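Local atomic coordinates of dicer Related Helicase (Caenorhabditis elegans, PDB entry 6M6S), a protein that binds double-stranded RNA through its C-terminal domain and, as a RIG-I-like helicase, probably hydrolyses ATP. Residues Lys28-Asn33 with Tyr80-Thr85; Gln62-Ile67 with Gly84-Gln89. All coordinates share one frame; numbering follows the deposited sequence.

Contact 1: residues Lys28-Asn33 with Tyr80-Thr85; sequences KKVFSN and YKIRGT. With nucleotides of chain C; nucleotides of chain D.
Val30 and Ile82 meet through methyl groups, Val30 CG1 lying 4.0 Å from Ile82 CG2, the two side chains running alongside one another in opposite senses. CG1 reaches this place because it stands anti to the backbone N of Val30 (chi1 -180°). Each residue opens a type I' beta turn, Val30 to Asn33 and Ile82 to Thr85, so the contact joins two hairpin tips.

The side chain of Asn33 starts toward segment 80-85 at CB. Its CG comes within 4.0 Å of O2 of C12 of chain C and 4.2 Å of N3 of G2 of chain D. At the tip the amide divides its work. OD1 lies closer to C1' of that guanosine than to Tyr80 OH, which is 3.8 Å away, with amide and ring planes 62° apart; each oxygen is hydrogen-bonded to a modified group bound outside these segments. ND2 donates to O2 of C12 of chain C at 3.0 Å, nearly straight (170°), and to Val30 O at 3.2 Å, within the amide plane. With an alanine in place of Asn33, O2 of C12 of chain C would probably lose this donor, and Val30 O one of its two, the other being Asn33 N.

Around the turn, C4' of C12 in chain C sits 3.5 Å over one face of the Phe31 ring, while Ser32 O accepts from O2' of G2 in chain D at 2.6 Å. Phe31 O receives N2 of the same guanosine. Contacts thus run to a base oxygen, a base amine and a ribose hydroxyl across both strands, chemistry consistent with recognition of an RNA duplex by this C-terminal domain.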
loop_
_atom_site.group_PDB
_atom_site.type_symbol
_atom_site.label_atom_id
_atom_site.label_comp_id
_atom_site.label_asym_id
_atom_site.label_seq_id
_atom_site.Cartn_x
_atom_site.Cartn_y
_atom_site.Cartn_z
ATOM N N LYS B 28 -16.092 -3.575 -10.309
ATOM C CA LYS B 28 -15.966 -3.726 -11.773
ATOM C C LYS B 28 -15.459 -2.376 -12.255
ATOM O O LYS B 28 -15.734 -1.337 -11.592
ATOM C CB LYS B 28 -17.328 -3.988 -12.412
ATOM C CG LYS B 28 -17.864 -5.358 -11.999
ATOM C CD LYS B 28 -19.325 -5.367 -12.099
ATOM C CE LYS B 28 -19.900 -6.436 -11.208
ATOM N NZ LYS B 28 -19.737 -7.758 -11.818
ATOM N N LYS B 29 -14.648 -2.361 -13.325
ATOM C CA LYS B 29 -14.019 -1.138 -13.800
ATOM C C LYS B 29 -14.779 -0.467 -14.929
ATOM O O LYS B 29 -15.252 -1.141 -15.867
ATOM C CB LYS B 29 -12.660 -1.473 -14.424
ATOM C CG LYS B 29 -11.721 -2.201 -13.547
ATOM C CD LYS B 29 -10.407 -2.457 -14.334
ATOM C CE LYS B 29 -10.447 -3.631 -15.273
ATOM N NZ LYS B 29 -9.042 -3.954 -15.609
ATOM N N VAL B 30 -14.802 0.865 -14.899
ATOM C CA VAL B 30 -15.255 1.625 -16.030
ATOM C C VAL B 30 -14.115 2.571 -16.399
ATOM O O VAL B 30 -13.866 3.548 -15.684
ATOM C CB VAL B 30 -16.501 2.418 -15.687
ATOM C CG1 VAL B 30 -16.970 3.214 -16.926
ATOM C CG2 VAL B 30 -17.587 1.450 -15.178
ATOM N N PHE B 31 -13.412 2.281 -17.486
ATOM C CA PHE B 31 -12.249 3.096 -17.868
ATOM C C PHE B 31 -11.332 3.432 -16.679
ATOM O O PHE B 31 -11.020 4.611 -16.377
ATOM C CB PHE B 31 -12.707 4.372 -18.567
ATOM C CG PHE B 31 -13.337 4.115 -19.915
ATOM C CD1 PHE B 31 -12.533 3.889 -21.021
ATOM C CD2 PHE B 31 -14.710 4.103 -20.065
ATOM C CE1 PHE B 31 -13.107 3.659 -22.292
ATOM C CE2 PHE B 31 -15.293 3.874 -21.320
ATOM C CZ PHE B 31 -14.487 3.653 -22.434
ATOM N N SER B 32 -10.931 2.373 -16.013
ATOM C CA SER B 32 -10.009 2.457 -14.899
ATOM C C SER B 32 -10.525 3.193 -13.670
ATOM O O SER B 32 -9.740 3.508 -12.777
ATOM C CB SER B 32 -8.637 2.977 -15.321
ATOM O OG SER B 32 -8.129 2.189 -16.394
ATOM N N ASN B 33 -11.847 3.385 -13.582
ATOM C CA ASN B 33 -12.494 3.740 -12.331
ATOM C C ASN B 33 -13.092 2.474 -11.730
ATOM O O ASN B 33 -13.878 1.803 -12.409
ATOM C CB ASN B 33 -13.657 4.687 -12.652
ATOM C CG ASN B 33 -13.175 6.059 -13.060
ATOM O OD1 ASN B 33 -12.957 6.919 -12.203
ATOM N ND2 ASN B 33 -13.022 6.280 -14.360
ATOM N N TYR B 80 -20.026 8.592 -7.842
ATOM C CA TYR B 80 -20.052 9.138 -9.186
ATOM C C TYR B 80 -21.413 8.865 -9.787
ATOM O O TYR B 80 -22.143 7.966 -9.322
ATOM C CB TYR B 80 -19.044 8.405 -10.083
ATOM C CG TYR B 80 -17.556 8.740 -9.899
ATOM C CD1 TYR B 80 -16.899 8.419 -8.721
ATOM C CD2 TYR B 80 -16.831 9.313 -10.933
ATOM C CE1 TYR B 80 -15.545 8.686 -8.549
ATOM C CE2 TYR B 80 -15.456 9.570 -10.783
ATOM C CZ TYR B 80 -14.844 9.264 -9.599
ATOM O OH TYR B 80 -13.487 9.473 -9.457
ATOM N N LYS B 81 -21.758 9.622 -10.829
ATOM C CA LYS B 81 -22.855 9.251 -11.738
ATOM C C LYS B 81 -22.217 8.786 -13.034
ATOM O O LYS B 81 -21.524 9.586 -13.717
ATOM C CB LYS B 81 -23.767 10.451 -12.006
ATOM C CG LYS B 81 -25.095 10.097 -12.643
ATOM C CD LYS B 81 -25.833 11.416 -13.068
ATOM C CE LYS B 81 -27.288 11.249 -13.205
ATOM N NZ LYS B 81 -28.002 12.568 -13.008
ATOM N N ILE B 82 -22.375 7.498 -13.351
ATOM C CA ILE B 82 -21.715 6.923 -14.524
ATOM C C ILE B 82 -22.806 6.352 -15.394
ATOM O O ILE B 82 -23.576 5.500 -14.916
ATOM C CB ILE B 82 -20.743 5.833 -14.106
ATOM C CG1 ILE B 82 -19.603 6.422 -13.254
ATOM C CG2 ILE B 82 -20.178 5.084 -15.358
ATOM C CD1 ILE B 82 -18.460 5.558 -13.172
ATOM N N ARG B 83 -22.922 6.845 -16.629
ATOM C CA ARG B 83 -23.966 6.424 -17.554
ATOM C C ARG B 83 -25.344 6.557 -16.869
ATOM O O ARG B 83 -26.213 5.680 -16.993
ATOM C CB ARG B 83 -23.740 4.994 -18.056
ATOM C CG ARG B 83 -22.367 4.712 -18.639
ATOM C CD ARG B 83 -22.441 4.052 -20.035
ATOM N NE ARG B 83 -22.317 2.585 -20.062
ATOM C CZ ARG B 83 -21.158 1.904 -20.074
ATOM N NH1 ARG B 83 -19.986 2.544 -20.011
ATOM N NH2 ARG B 83 -21.160 0.568 -20.127
ATOM N N GLY B 84 -25.527 7.655 -16.129
ATOM C CA GLY B 84 -26.809 7.929 -15.505
ATOM C C GLY B 84 -27.112 7.178 -14.216
ATOM O O GLY B 84 -28.204 7.291 -13.687
ATOM N N THR B 85 -26.162 6.395 -13.719
ATOM C CA THR B 85 -26.357 5.563 -12.520
ATOM C C THR B 85 -25.402 5.993 -11.424
ATOM O O THR B 85 -24.187 6.126 -11.649
ATOM C CB THR B 85 -26.085 4.043 -12.842
ATOM O OG1 THR B 85 -26.995 3.578 -13.859
ATOM C CG2 THR B 85 -26.217 3.152 -11.598
ATOM P P C C 12 -12.202 9.445 -23.480
ATOM O OP1 C C 12 -13.216 8.940 -24.450
ATOM O OP2 C C 12 -11.854 10.880 -23.530
ATOM O "O5'" C C 12 -12.651 9.047 -22.004
ATOM C "C5'" C C 12 -13.219 7.779 -21.734
ATOM C "C4'" C C 12 -13.522 7.605 -20.271
ATOM O "O4'" C C 12 -12.335 7.821 -19.489
ATOM C "C3'" C C 12 -14.514 8.566 -19.656
ATOM O "O3'" C C 12 -15.852 8.264 -19.993
ATOM C "C2'" C C 12 -14.232 8.392 -18.180
ATOM O "O2'" C C 12 -14.838 7.196 -17.714
ATOM C "C1'" C C 12 -12.706 8.212 -18.180
ATOM N N1 C C 12 -12.030 9.481 -17.832
ATOM C C2 C C 12 -11.864 9.767 -16.484
ATOM O O2 C C 12 -12.234 8.912 -15.652
ATOM N N3 C C 12 -11.262 10.931 -16.132
ATOM C C4 C C 12 -10.902 11.799 -17.075
ATOM N N4 C C 12 -10.334 12.935 -16.674
ATOM C C5 C C 12 -11.079 11.541 -18.462
ATOM C C6 C C 12 -11.654 10.379 -18.789
ATOM P P G D 2 -8.176 9.949 -6.416
ATOM O OP1 G D 2 -7.638 9.150 -5.268
ATOM O OP2 G D 2 -7.262 11.014 -6.952
ATOM O "O5'" G D 2 -8.484 8.858 -7.539
ATOM C "C5'" G D 2 -9.444 7.839 -7.292
ATOM C "C4'" G D 2 -9.640 7.001 -8.524
ATOM O "O4'" G D 2 -10.269 7.785 -9.550
ATOM C "C3'" G D 2 -8.378 6.468 -9.195
ATOM O "O3'" G D 2 -7.936 5.290 -8.569
ATOM C "C2'" G D 2 -8.874 6.180 -10.602
ATOM O "O2'" G D 2 -9.629 4.973 -10.588
ATOM C "C1'" G D 2 -9.848 7.334 -10.819
ATOM N N9 G D 2 -9.238 8.489 -11.500
ATOM C C8 G D 2 -8.803 9.679 -10.911
ATOM N N7 G D 2 -8.342 10.539 -11.797
ATOM C C5 G D 2 -8.513 9.880 -13.022
ATOM C C6 G D 2 -8.210 10.284 -14.351
ATOM O O6 G D 2 -7.734 11.347 -14.716
ATOM N N1 G D 2 -8.521 9.310 -15.296
ATOM C C2 G D 2 -9.085 8.084 -15.008
ATOM N N2 G D 2 -9.347 7.261 -16.047
ATOM N N3 G D 2 -9.374 7.699 -13.769
ATOM C C4 G D 2 -9.064 8.633 -12.849
ATOM P P C D 3 -6.389 5.055 -8.290
ATOM O OP1 C D 3 -6.350 3.752 -7.574
ATOM O OP2 C D 3 -5.729 6.338 -7.936
ATOM O "O5'" C D 3 -5.842 4.700 -9.752
ATOM C "C5'" C D 3 -6.233 3.511 -10.426
ATOM C "C4'" C D 3 -5.956 3.566 -11.909
ATOM O "O4'" C D 3 -6.724 4.637 -12.516
ATOM C "C3'" C D 3 -4.541 3.893 -12.350
ATOM O "O3'" C D 3 -3.581 2.866 -12.152
ATOM C "C2'" C D 3 -4.766 4.296 -13.803
ATOM O "O2'" C D 3 -5.036 3.166 -14.629
ATOM C "C1'" C D 3 -6.061 5.098 -13.676
ATOM N N1 C D 3 -5.763 6.545 -13.522
ATOM C C2 C D 3 -5.531 7.268 -14.692
ATOM O O2 C D 3 -5.616 6.690 -15.787
ATOM N N3 C D 3 -5.222 8.583 -14.589
ATOM C C4 C D 3 -5.125 9.185 -13.405
ATOM N N4 C D 3 -4.822 10.495 -13.392
ATOM C C5 C D 3 -5.342 8.463 -12.196
ATOM C C6 C D 3 -5.647 7.154 -12.298
#

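Contact 2: residues Gln62-Ile67 with Gly84-Gln89. With nucleotides of chain D.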
loop_
_atom_site.group_PDB
_atom_site.type_symbol
_atom_site.label_atom_id
_atom_site.label_comp_id
_atom_site.label_asym_id
_atom_site.label_seq_id
_atom_site.Cartn_x
_atom_site.Cartn_y
_atom_site.Cartn_z
ATOM N N GLN B 62 -19.430 11.611 -13.811
ATOM C CA GLN B 62 -19.354 12.801 -12.948
ATOM C C GLN B 62 -18.898 12.423 -11.560
ATOM O O GLN B 62 -19.596 11.679 -10.895
ATOM C CB GLN B 62 -20.762 13.438 -12.818
ATOM C CG GLN B 62 -21.512 13.551 -14.120
ATOM C CD GLN B 62 -22.841 14.276 -13.969
ATOM O OE1 GLN B 62 -23.394 14.373 -12.860
ATOM N NE2 GLN B 62 -23.332 14.828 -15.071
ATOM N N PRO B 63 -17.712 12.895 -11.102
ATOM C CA PRO B 63 -17.370 12.704 -9.692
ATOM C C PRO B 63 -18.292 13.585 -8.838
ATOM O O PRO B 63 -18.355 14.780 -9.092
ATOM C CB PRO B 63 -15.925 13.233 -9.605
ATOM C CG PRO B 63 -15.441 13.278 -11.119
ATOM C CD PRO B 63 -16.705 13.725 -11.799
ATOM N N LEU B 64 -19.011 13.011 -7.865
ATOM C CA LEU B 64 -19.989 13.821 -7.109
ATOM C C LEU B 64 -19.709 13.805 -5.580
ATOM O O LEU B 64 -18.586 14.126 -5.153
ATOM C CB LEU B 64 -21.403 13.377 -7.437
ATOM C CG LEU B 64 -21.852 13.478 -8.904
ATOM C CD1 LEU B 64 -23.241 12.799 -9.092
ATOM C CD2 LEU B 64 -21.934 14.978 -9.329
ATOM N N SER B 65 -20.678 13.378 -4.760
ATOM C CA SER B 65 -20.589 13.527 -3.293
ATOM C C SER B 65 -19.501 12.673 -2.654
ATOM O O SER B 65 -19.160 11.610 -3.171
ATOM C CB SER B 65 -21.933 13.123 -2.680
ATOM O OG SER B 65 -22.988 13.675 -3.451
ATOM N N ASP B 66 -18.958 13.108 -1.531
ATOM C CA ASP B 66 -18.018 12.243 -0.802
ATOM C C ASP B 66 -18.798 11.084 -0.199
ATOM O O ASP B 66 -20.003 11.220 0.085
ATOM C CB ASP B 66 -17.338 13.034 0.320
ATOM C CG ASP B 66 -16.152 13.826 -0.184
ATOM O OD1 ASP B 66 -15.397 13.266 -1.020
ATOM O OD2 ASP B 66 -16.000 14.993 0.219
ATOM N N ILE B 67 -18.154 9.923 0.003
ATOM C CA ILE B 67 -18.748 8.804 0.763
ATOM C C ILE B 67 -17.926 8.522 2.012
ATOM O O ILE B 67 -16.656 8.602 1.974
ATOM C CB ILE B 67 -18.888 7.527 -0.050
ATOM C CG1 ILE B 67 -17.577 7.165 -0.802
ATOM C CG2 ILE B 67 -20.133 7.685 -1.019
ATOM C CD1 ILE B 67 -17.670 5.753 -1.471
ATOM N N GLY B 84 -25.527 7.655 -16.129
ATOM C CA GLY B 84 -26.809 7.929 -15.505
ATOM C C GLY B 84 -27.112 7.178 -14.216
ATOM O O GLY B 84 -28.204 7.291 -13.687
ATOM N N THR B 85 -26.162 6.395 -13.719
ATOM C CA THR B 85 -26.357 5.563 -12.520
ATOM C C THR B 85 -25.402 5.993 -11.424
ATOM O O THR B 85 -24.187 6.126 -11.649
ATOM C CB THR B 85 -26.085 4.043 -12.842
ATOM O OG1 THR B 85 -26.995 3.578 -13.859
ATOM C CG2 THR B 85 -26.217 3.152 -11.598
ATOM N N TYR B 86 -25.891 6.155 -10.199
ATOM C CA TYR B 86 -25.009 6.449 -9.081
ATOM C C TYR B 86 -24.269 5.220 -8.568
ATOM O O TYR B 86 -24.882 4.184 -8.328
ATOM C CB TYR B 86 -25.788 7.066 -7.890
ATOM C CG TYR B 86 -26.440 8.393 -8.218
ATOM C CD1 TYR B 86 -25.691 9.440 -8.781
ATOM C CD2 TYR B 86 -27.805 8.608 -7.995
ATOM C CE1 TYR B 86 -26.278 10.662 -9.121
ATOM C CE2 TYR B 86 -28.408 9.842 -8.339
ATOM C CZ TYR B 86 -27.617 10.864 -8.880
ATOM O OH TYR B 86 -28.183 12.087 -9.235
ATOM N N LEU B 87 -22.954 5.330 -8.407
ATOM C CA LEU B 87 -22.080 4.234 -7.966
ATOM C C LEU B 87 -21.034 4.752 -7.024
ATOM O O LEU B 87 -20.441 5.808 -7.264
ATOM C CB LEU B 87 -21.348 3.639 -9.185
ATOM C CG LEU B 87 -22.185 3.042 -10.314
ATOM C CD1 LEU B 87 -21.258 2.618 -11.500
ATOM C CD2 LEU B 87 -22.943 1.795 -9.815
ATOM N N PRO B 88 -20.707 3.990 -5.967
ATOM C CA PRO B 88 -19.606 4.359 -5.068
ATOM C C PRO B 88 -18.268 3.954 -5.679
ATOM O O PRO B 88 -18.158 2.922 -6.348
ATOM C CB PRO B 88 -19.844 3.523 -3.814
ATOM C CG PRO B 88 -21.198 2.885 -3.991
ATOM C CD PRO B 88 -21.576 2.887 -5.458
ATOM N N GLN B 89 -17.275 4.817 -5.495
ATOM C CA GLN B 89 -15.875 4.457 -5.758
ATOM C C GLN B 89 -15.114 4.445 -4.458
ATOM O O GLN B 89 -14.806 5.501 -3.854
ATOM C CB GLN B 89 -15.289 5.500 -6.685
ATOM C CG GLN B 89 -13.864 5.093 -7.206
ATOM C CD GLN B 89 -13.236 6.280 -7.882
ATOM O OE1 GLN B 89 -12.763 7.226 -7.216
ATOM N NE2 GLN B 89 -13.276 6.284 -9.214
ATOM P P G D 2 -8.176 9.949 -6.416
ATOM O OP1 G D 2 -7.638 9.150 -5.268
ATOM O OP2 G D 2 -7.262 11.014 -6.952
ATOM O "O5'" G D 2 -8.484 8.858 -7.539
ATOM C "C5'" G D 2 -9.444 7.839 -7.292
ATOM C "C4'" G D 2 -9.640 7.001 -8.524
ATOM O "O4'" G D 2 -10.269 7.785 -9.550
ATOM C "C3'" G D 2 -8.378 6.468 -9.195
ATOM O "O3'" G D 2 -7.936 5.290 -8.569
ATOM C "C2'" G D 2 -8.874 6.180 -10.602
ATOM O "O2'" G D 2 -9.629 4.973 -10.588
ATOM C "C1'" G D 2 -9.848 7.334 -10.819
ATOM N N9 G D 2 -9.238 8.489 -11.500
ATOM C C8 G D 2 -8.803 9.679 -10.911
ATOM N N7 G D 2 -8.342 10.539 -11.797
ATOM C C5 G D 2 -8.513 9.880 -13.022
ATOM C C6 G D 2 -8.210 10.284 -14.351
ATOM O O6 G D 2 -7.734 11.347 -14.716
ATOM N N1 G D 2 -8.521 9.310 -15.296
ATOM C C2 G D 2 -9.085 8.084 -15.008
ATOM N N2 G D 2 -9.347 7.261 -16.047
ATOM N N3 G D 2 -9.374 7.699 -13.769
ATOM C C4 G D 2 -9.064 8.633 -12.849
#
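Leu64 meets the Tyr86 ring at its edge: Leu64 CD1 lies near the ring plane, 3.7 Å from Tyr86 CE1, and the two side chains cross at about a right angle. Although the Tyr86 side chain does not set off toward segment 62-67, its ring ends there, and Leu149 of helix 140-167 also touches it; the hydroxyl continues to Asp150, to which it is hydrogen-bonded. A second flat group, the amide of Gln89, packs against the sugar of G2 in chain D, Gln89 NE2 lying 3.4 Å from its O4' as a packing contact, while Gln89 OE1 is hydrogen-bonded to a modified group bound outside these segments. The extended Gln89 chain, with CG anti to the backbone N (chi1 -171°), carries the amide to that ribose.

Strands 61-69 and 85-90 belong to the antiparallel sheet of this RIG-I-type C-terminal domain but are not neighbours in it, since strand 75-82 runs between them. Their short segments accordingly share a general direction, at 44°, with axes 8.2 Å apart at closest approach, and they touch without backbone pairing, through side chains and, at Gln89, a backbone oxygen. Leu64 and Ile67, three positions apart, both point toward segment 84-89; Leu64 and Ser65 each form backbone hydrogen bonds with Ala79, which is consistent with a beta bulge that shifts the facing of the strand.

Farther along, Ile67 CD1 lies 3.9 Å from Pro88 CB and 3.7 Å from Gln89 O, a methyl set against a proline ring and a backbone carbonyl. Trp42 also touches Pro88. The strand leads on to Cys69, a zinc ligand whose side chain is about 8 Å from that of Ile67.

The centres of contacts 1 and 2 are about 8 Å apart, and the segments follow the chain in the order 28-33, 62-67, 80-85, 84-89, the last two overlapping at Gly84 and Thr85. Segments 62-67, 80-85 and 84-89 lie on three successive strands of one antiparallel sheet, whereas 28-33 comes from a separate mixed sheet. Contact 1 therefore joins two sheets, and contact 2 spans one of them. Backbone pairs connect the two contacts directly: Tyr80 N to Leu87 O and Lys81 O to Gln62 N, both 2.9 Å and probable hydrogen bonds. Asn33 and Gln89 also pack together, bringing elements of both sheets to the same bound RNA.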